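Local coordinates for phosphoprotein (Spring viremia of carp virus, PDB 7C5Z) that probably serves as the viral RNA polymerase cofactor and as chaperone of the nucleoprotein in RNA replication, this piece being its dimeric central domain, at residues R32-G37 / G73-E77; G63-D67 / F79-S85. All coordinates share one frame. Residues are numbered along the deposited sequence.

Contact 1 of 2, residues R32-G37 / G73-E77; sequences RYNGLG and GDFLE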
ATOM      1  N   ARG A  32     -11.626   4.132   1.667  1.00 16.79           N
ATOM      2  CA  ARG A  32     -11.727   4.196   0.217  1.00 17.39           C
ATOM      3  C   ARG A  32     -10.757   5.224  -0.345  1.00 19.25           C
ATOM      4  O   ARG A  32     -10.752   6.386   0.086  1.00 19.48           O
ATOM      5  CB  ARG A  32     -13.142   4.531  -0.239  1.00 16.84           C
ATOM      6  CG  ARG A  32     -13.281   4.444  -1.759  1.00 20.89           C
ATOM      7  CD  ARG A  32     -14.736   4.571  -2.207  1.00 23.97           C
ATOM      8  NE  ARG A  32     -15.532   3.392  -1.862  1.00 23.61           N
ATOM      9  CZ  ARG A  32     -16.675   3.073  -2.461  1.00 23.95           C
ATOM     10  NH1 ARG A  32     -17.142   3.831  -3.444  1.00 26.89           N
ATOM     11  NH2 ARG A  32     -17.338   1.986  -2.082  1.00 24.49           N
ATOM     12  N   TYR A  33      -9.949   4.795  -1.308  1.00 16.70           N
ATOM     13  CA  TYR A  33      -9.011   5.648  -2.043  1.00 16.05           C
ATOM     14  C   TYR A  33      -9.642   5.971  -3.394  1.00 18.89           C
ATOM     15  O   TYR A  33      -9.625   5.145  -4.310  1.00 19.05           O
ATOM     16  CB  TYR A  33      -7.659   4.947  -2.204  1.00 18.46           C
ATOM     17  CG  TYR A  33      -6.932   4.872  -0.877  1.00 18.94           C
ATOM     18  CD1 TYR A  33      -6.184   5.952  -0.422  1.00 17.97           C
ATOM     19  CD2 TYR A  33      -7.093   3.769  -0.035  1.00 18.83           C
ATOM     20  CE1 TYR A  33      -5.565   5.917   0.814  1.00 20.92           C
ATOM     21  CE2 TYR A  33      -6.470   3.727   1.210  1.00 19.73           C
ATOM     22  CZ  TYR A  33      -5.718   4.802   1.615  1.00 21.20           C
ATOM     23  OH  TYR A  33      -5.107   4.776   2.843  1.00 19.98           O
ATOM     24  N   ASN A  34     -10.195   7.175  -3.512  1.00 18.39           N
ATOM     25  CA  ASN A  34     -10.863   7.637  -4.722  1.00 18.64           C
ATOM     26  C   ASN A  34      -9.889   8.347  -5.651  1.00 19.33           C
ATOM     27  O   ASN A  34      -8.737   8.626  -5.307  1.00 20.70           O
ATOM     28  CB  ASN A  34     -11.997   8.592  -4.370  1.00 20.70           C
ATOM     29  CG  ASN A  34     -13.158   7.889  -3.709  1.00 21.76           C
ATOM     30  OD1 ASN A  34     -13.663   6.895  -4.238  1.00 23.20           O
ATOM     31  ND2 ASN A  34     -13.587   8.388  -2.550  1.00 23.29           N
ATOM     32  N   GLY A  35     -10.371   8.643  -6.849  1.00 21.04           N
ATOM     33  CA  GLY A  35      -9.622   9.487  -7.763  1.00 21.65           C
ATOM     34  C   GLY A  35      -8.618   8.779  -8.640  1.00 21.82           C
ATOM     35  O   GLY A  35      -7.712   9.434  -9.171  1.00 21.25           O
ATOM     36  N   LEU A  36      -8.762   7.471  -8.835  1.00 20.97           N
ATOM     37  CA  LEU A  36      -7.780   6.662  -9.547  1.00 22.14           C
ATOM     38  C   LEU A  36      -8.134   6.441 -11.013  1.00 22.26           C
ATOM     39  O   LEU A  36      -7.462   5.652 -11.682  1.00 22.27           O
ATOM     40  CB  LEU A  36      -7.614   5.302  -8.858  1.00 22.05           C
ATOM     41  CG  LEU A  36      -7.426   5.354  -7.338  1.00 23.40           C
ATOM     42  CD1 LEU A  36      -7.212   3.937  -6.811  1.00 23.44           C
ATOM     43  CD2 LEU A  36      -6.268   6.250  -6.954  1.00 25.44           C
ATOM     44  N   GLY A  37      -9.147   7.139 -11.531  1.00 22.08           N
ATOM     45  CA  GLY A  37      -9.602   6.873 -12.891  1.00 25.20           C
ATOM     46  C   GLY A  37      -8.563   7.129 -13.973  1.00 26.46           C
ATOM     47  O   GLY A  37      -8.582   6.473 -15.020  1.00 28.15           O
ATOM     48  N   GLY A  73     -11.929  -0.189 -11.261  1.00 21.09           N
ATOM     49  CA  GLY A  73     -12.558   1.088 -11.550  1.00 21.26           C
ATOM     50  C   GLY A  73     -11.713   2.222 -10.996  1.00 19.98           C
ATOM     51  O   GLY A  73     -10.478   2.166 -10.996  1.00 23.96           O
ATOM     52  N   ASP A  74     -12.386   3.274 -10.525  1.00 19.30           N
ATOM     53  CA  ASP A  74     -11.670   4.481 -10.124  1.00 20.90           C
ATOM     54  C   ASP A  74     -11.379   4.560  -8.629  1.00 21.47           C
ATOM     55  O   ASP A  74     -10.969   5.624  -8.151  1.00 21.95           O
ATOM     56  CB  ASP A  74     -12.408   5.749 -10.584  1.00 24.11           C
ATOM     57  CG  ASP A  74     -13.822   5.863 -10.045  1.00 37.36           C
ATOM     58  OD1 ASP A  74     -14.091   5.461  -8.892  1.00 41.93           O
ATOM     59  OD2 ASP A  74     -14.671   6.408 -10.787  1.00 47.37           O
ATOM     60  N   PHE A  75     -11.553   3.477  -7.882  1.00 18.44           N
ATOM     61  CA  PHE A  75     -11.184   3.498  -6.471  1.00 18.33           C
ATOM     62  C   PHE A  75     -10.685   2.124  -6.036  1.00 21.24           C
ATOM     63  O   PHE A  75     -10.920   1.110  -6.698  1.00 18.62           O
ATOM     64  CB  PHE A  75     -12.353   3.950  -5.582  1.00 18.48           C
ATOM     65  CG  PHE A  75     -13.476   2.952  -5.494  1.00 18.49           C
ATOM     66  CD1 PHE A  75     -13.478   1.972  -4.516  1.00 22.93           C
ATOM     67  CD2 PHE A  75     -14.536   3.018  -6.383  1.00 24.35           C
ATOM     68  CE1 PHE A  75     -14.529   1.069  -4.426  1.00 20.70           C
ATOM     69  CE2 PHE A  75     -15.574   2.118  -6.308  1.00 24.48           C
ATOM     70  CZ  PHE A  75     -15.571   1.145  -5.330  1.00 24.32           C
ATOM     71  N   LEU A  76      -9.975   2.113  -4.912  1.00 17.80           N
ATOM     72  CA  LEU A  76      -9.637   0.900  -4.172  1.00 19.21           C
ATOM     73  C   LEU A  76     -10.144   1.068  -2.751  1.00 21.54           C
ATOM     74  O   LEU A  76     -10.079   2.167  -2.192  1.00 21.15           O
ATOM     75  CB  LEU A  76      -8.117   0.636  -4.155  1.00 18.51           C
ATOM     76  CG  LEU A  76      -7.486   0.360  -5.532  1.00 18.48           C
ATOM     77  CD1 LEU A  76      -5.964   0.516  -5.506  1.00 23.23           C
ATOM     78  CD2 LEU A  76      -7.904  -1.026  -6.037  1.00 19.84           C
ATOM     79  N   GLU A  77     -10.651  -0.004  -2.156  1.00 17.14           N
ATOM     80  CA  GLU A  77     -11.268   0.098  -0.839  1.00 17.44           C
ATOM     81  C   GLU A  77     -10.752  -0.998   0.079  1.00 21.78           C
ATOM     82  O   GLU A  77     -10.740  -2.173  -0.297  1.00 19.78           O
ATOM     83  CB  GLU A  77     -12.785   0.019  -0.964  1.00 20.07           C
ATOM     84  CG  GLU A  77     -13.521   0.155   0.334  1.00 23.04           C
ATOM     85  CD  GLU A  77     -15.010   0.196   0.106  1.00 27.71           C
ATOM     86  OE1 GLU A  77     -15.569   1.306   0.098  1.00 29.26           O
ATOM     87  OE2 GLU A  77     -15.618  -0.884  -0.088  1.00 30.19           O
TER
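Two antiparallel strands of the sheet meet here at one end, where both pass into loops. Arg32 and Glu77 are directly cross-strand, a non-hydrogen-bonded pair with CA atoms 4.3 Å apart; their side chains lie on the same face and meet in a salt bridge: Arg32 NE and Arg32 NH2 each donate to Glu77 OE1 at 2.9 Å. The same guanidinium lies flat on the Phe75 ring, planes at 5° and Arg32 CZ 3.8 Å from the ring centroid, a cation-pi stack; the guanidinium gives its face to Phe75 and its edge to Glu77 OE1. Tyr33 and Leu76 make the hydrogen-bonded pair, with Tyr33 N to Leu76 O at 2.8 Å and Leu76 N to Tyr33 O at 3.1 Å. Beyond it Asn34 OD1 comes within 3.5 Å of Phe75 CB. Gly35, at positive phi, then helps turn the chain so that Leu36 N can donate to Asp74 O at 3.0 Å, while Leu36 CD1 packs on Leu76 CG at 3.8 Å. At the far end Gly37 N rests 3.7 Å from Asp74 CB. Backbone hydrogen bonds between Arg32 and Ser21 and between Glu77 and Phe69 continue the sheet to strands 21-25 and 67-70. On helix 41-62, Leu36 touches Lys44 and Leu76 touches Ser48 and Met51, whereas Tyr33 packs on Met50 of the second subunit, and its OH hydrogen-bonds with Ser53 OG of that subunit.

Contact 2 of 2, residues G63-D67 / F79-S85; sequences GYDID and FLPHKPS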
ATOM      1  N   GLY A  63      -3.918 -10.464  13.613  1.00 21.38           N
ATOM      2  CA  GLY A  63      -5.114 -11.251  13.842  1.00 23.55           C
ATOM      3  C   GLY A  63      -6.423 -10.597  13.455  1.00 23.79           C
ATOM      4  O   GLY A  63      -7.429 -10.769  14.159  1.00 26.03           O
ATOM      5  N   TYR A  64      -6.445  -9.863  12.337  1.00 21.73           N
ATOM      6  CA  TYR A  64      -7.646  -9.251  11.793  1.00 22.33           C
ATOM      7  C   TYR A  64      -7.794  -9.658  10.336  1.00 20.50           C
ATOM      8  O   TYR A  64      -6.797  -9.724   9.608  1.00 24.14           O
ATOM      9  CB  TYR A  64      -7.577  -7.718  11.879  1.00 21.58           C
ATOM     10  CG  TYR A  64      -7.646  -7.211  13.291  1.00 21.30           C
ATOM     11  CD1 TYR A  64      -8.870  -7.009  13.913  1.00 24.08           C
ATOM     12  CD2 TYR A  64      -6.486  -6.959  14.011  1.00 25.08           C
ATOM     13  CE1 TYR A  64      -8.942  -6.558  15.221  1.00 26.75           C
ATOM     14  CE2 TYR A  64      -6.549  -6.513  15.329  1.00 25.28           C
ATOM     15  CZ  TYR A  64      -7.779  -6.308  15.915  1.00 27.76           C
ATOM     16  OH  TYR A  64      -7.843  -5.858  17.212  1.00 32.65           O
ATOM     17  N   ASP A  65      -9.031  -9.915   9.919  1.00 22.20           N
ATOM     18  CA  ASP A  65      -9.325 -10.302   8.533  1.00 22.96           C
ATOM     19  C   ASP A  65      -9.494  -9.052   7.664  1.00 21.23           C
ATOM     20  O   ASP A  65     -10.577  -8.727   7.178  1.00 23.60           O
ATOM     21  CB  ASP A  65     -10.568 -11.183   8.479  1.00 27.90           C
ATOM     22  CG  ASP A  65     -10.359 -12.534   9.141  1.00 34.55           C
ATOM     23  OD1 ASP A  65      -9.217 -13.042   9.104  1.00 35.71           O
ATOM     24  OD2 ASP A  65     -11.337 -13.076   9.701  1.00 38.57           O
ATOM     25  N   ILE A  66      -8.391  -8.320   7.505  1.00 21.44           N
ATOM     26  CA  ILE A  66      -8.386  -7.151   6.625  1.00 19.86           C
ATOM     27  C   ILE A  66      -8.534  -7.605   5.179  1.00 19.88           C
ATOM     28  O   ILE A  66      -7.919  -8.597   4.766  1.00 22.65           O
ATOM     29  CB  ILE A  66      -7.090  -6.348   6.830  1.00 18.22           C
ATOM     30  CG1 ILE A  66      -6.925  -5.968   8.308  1.00 20.08           C
ATOM     31  CG2 ILE A  66      -7.061  -5.091   5.942  1.00 19.98           C
ATOM     32  CD1 ILE A  66      -5.552  -5.409   8.627  1.00 22.65           C
ATOM     33  N   ASP A  67      -9.365  -6.899   4.399  1.00 17.07           N
ATOM     34  CA  ASP A  67      -9.579  -7.297   3.008  1.00 18.74           C
ATOM     35  C   ASP A  67      -9.549  -6.087   2.083  1.00 18.91           C
ATOM     36  O   ASP A  67      -9.662  -4.938   2.511  1.00 19.91           O
ATOM     37  CB  ASP A  67     -10.903  -8.038   2.816  1.00 23.96           C
ATOM     38  CG  ASP A  67     -10.870  -8.993   1.620  1.00 29.90           C
ATOM     39  OD1 ASP A  67      -9.794  -9.164   0.984  1.00 28.43           O
ATOM     40  OD2 ASP A  67     -11.935  -9.578   1.320  1.00 36.22           O
ATOM     41  N   PHE A  79     -11.142  -2.929   3.814  1.00 17.35           N
ATOM     42  CA  PHE A  79     -12.038  -3.198   4.935  1.00 16.36           C
ATOM     43  C   PHE A  79     -11.225  -3.588   6.165  1.00 16.73           C
ATOM     44  O   PHE A  79     -10.425  -4.532   6.123  1.00 18.15           O
ATOM     45  CB  PHE A  79     -13.046  -4.296   4.582  1.00 17.15           C
ATOM     46  CG  PHE A  79     -13.890  -4.734   5.731  1.00 20.59           C
ATOM     47  CD1 PHE A  79     -14.924  -3.934   6.194  1.00 21.20           C
ATOM     48  CD2 PHE A  79     -13.649  -5.952   6.356  1.00 22.44           C
ATOM     49  CE1 PHE A  79     -15.716  -4.342   7.256  1.00 23.69           C
ATOM     50  CE2 PHE A  79     -14.441  -6.363   7.431  1.00 24.47           C
ATOM     51  CZ  PHE A  79     -15.460  -5.571   7.873  1.00 22.57           C
ATOM     52  N   LEU A  80     -11.431  -2.854   7.251  1.00 16.71           N
ATOM     53  CA  LEU A  80     -10.750  -3.105   8.518  1.00 17.38           C
ATOM     54  C   LEU A  80     -11.778  -3.563   9.546  1.00 19.60           C
ATOM     55  O   LEU A  80     -12.531  -2.736  10.077  1.00 18.66           O
ATOM     56  CB  LEU A  80     -10.043  -1.832   8.999  1.00 17.02           C
ATOM     57  CG  LEU A  80      -9.098  -1.111   8.025  1.00 17.40           C
ATOM     58  CD1 LEU A  80      -8.567   0.152   8.684  1.00 19.47           C
ATOM     59  CD2 LEU A  80      -7.963  -2.012   7.652  1.00 19.90           C
ATOM     60  N   PRO A  81     -11.860  -4.853   9.869  1.00 18.08           N
ATOM     61  CA  PRO A  81     -12.903  -5.306  10.802  1.00 19.48           C
ATOM     62  C   PRO A  81     -12.707  -4.747  12.205  1.00 21.01           C
ATOM     63  O   PRO A  81     -11.580  -4.551  12.671  1.00 19.96           O
ATOM     64  CB  PRO A  81     -12.764  -6.836  10.788  1.00 21.87           C
ATOM     65  CG  PRO A  81     -11.401  -7.118  10.233  1.00 23.81           C
ATOM     66  CD  PRO A  81     -11.009  -5.946   9.364  1.00 20.80           C
ATOM     67  N   HIS A  82     -13.840  -4.494  12.886  1.00 22.23           N
ATOM     68  CA  HIS A  82     -13.761  -4.009  14.261  1.00 23.72           C
ATOM     69  C   HIS A  82     -13.171  -5.070  15.184  1.00 23.47           C
ATOM     70  O   HIS A  82     -12.413  -4.747  16.104  1.00 26.06           O
ATOM     71  CB  HIS A  82     -15.139  -3.607  14.796  1.00 22.53           C
ATOM     72  CG  HIS A  82     -15.804  -2.488  14.047  1.00 21.86           C
ATOM     73  ND1 HIS A  82     -15.142  -1.341  13.655  1.00 23.53           N
ATOM     74  CD2 HIS A  82     -17.092  -2.326  13.666  1.00 24.47           C
ATOM     75  CE1 HIS A  82     -15.991  -0.536  13.040  1.00 23.82           C
ATOM     76  NE2 HIS A  82     -17.182  -1.108  13.037  1.00 25.67           N
ATOM     77  N   LYS A  83     -13.506  -6.336  14.948  1.00 26.25           N
ATOM     78  CA  LYS A  83     -13.137  -7.391  15.886  1.00 29.69           C
ATOM     79  C   LYS A  83     -12.121  -8.347  15.271  1.00 29.07           C
ATOM     80  O   LYS A  83     -12.057  -8.487  14.047  1.00 26.86           O
ATOM     81  CB  LYS A  83     -14.377  -8.178  16.329  1.00 36.24           C
ATOM     82  CG  LYS A  83     -15.530  -7.280  16.744  1.00 40.25           C
ATOM     83  CD  LYS A  83     -16.777  -8.075  17.064  1.00 51.56           C
ATOM     84  CE  LYS A  83     -17.378  -7.622  18.383  1.00 61.12           C
ATOM     85  NZ  LYS A  83     -18.849  -7.840  18.410  1.00 68.12           N
ATOM     86  N   PRO A  84     -11.314  -9.015  16.091  1.00 28.11           N
ATOM     87  CA  PRO A  84     -10.299  -9.931  15.556  1.00 27.53           C
ATOM     88  C   PRO A  84     -10.930 -11.170  14.943  1.00 30.70           C
ATOM     89  O   PRO A  84     -12.118 -11.463  15.112  1.00 32.22           O
ATOM     90  CB  PRO A  84      -9.453 -10.292  16.783  1.00 33.89           C
ATOM     91  CG  PRO A  84      -9.796  -9.258  17.820  1.00 35.77           C
ATOM     92  CD  PRO A  84     -11.213  -8.882  17.555  1.00 33.45           C
ATOM     93  N   SER A  85     -10.100 -11.924  14.230  1.00 27.92           N
ATOM     94  CA  SER A  85     -10.584 -13.118  13.538  1.00 30.64           C
ATOM     95  C   SER A  85     -11.044 -14.176  14.535  1.00 32.43           C
ATOM     96  O   SER A  85     -10.462 -14.301  15.609  1.00 36.95           O
ATOM     97  CB  SER A  85      -9.497 -13.691  12.631  1.00 33.77           C
ATOM     98  OG  SER A  85      -8.731 -12.648  12.061  1.00 37.61           O
TER
HETATM   99  O   HOH W   1     -11.116 -10.045  11.826  1.00 23.79           O
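Phe79 opens the contact as the hydrogen-bonded antiparallel partner of Asp67: Phe79 N donates to Asp67 O at 2.8 Å, and Asp67 N to Phe79 O at 3.1 Å. Leu80 CD2 packs on Ile66 CG2 at 3.6 Å. Pro81 points toward the other segment, its CG 3.5 Å from Asp65 O, where an inverse gamma turn centred on Asp65 bends the chain. The last residues of this central-domain fragment then curl around Tyr64. Lys83 O accepts from a water that in turn accepts from Asp65 N (2.9 and 2.8 Å), and Pro84 lies over one face of the Tyr64 ring, its CG 3.8 Å from Tyr64 CE1. Ser85 N hydrogen-bonds to Gly63 O at 2.9 Å, closing the curl; Gly63 itself leaves helix 41-62 with positive phi. Ile66 reaches back to Ile55 and Ile58 of that helix, and Leu80 touches Val31 of strand 28-33. Tyr62 of the second subunit stacks on Tyr64 and hydrogen-bonds Pro81 O, placing this end of the sheet at the dimer interface.

Overall arrangement
From the N terminus the chain forms the hairpin of strands 21-25 and 28-33, leaves at 32-37 and runs through helix 41-62 to 63-67, then strand 67-70, before strand 76-81 returns between 28-33 and 67-70. Contact 1 closes the long loop that holds helix 41-62 and strand 67-70; contact 2 closes the shorter excursion through strand 67-70. Their segments alternate along the sequence, so the loops cross rather than nest. Both use strand 76-81, contact 1 at its start and contact 2 at its end, with centres about 21 Å apart. Together they join the two middle strands at one end of the sheet and the helix-to-strand connection to the last residues of this central-domain fragment at the other.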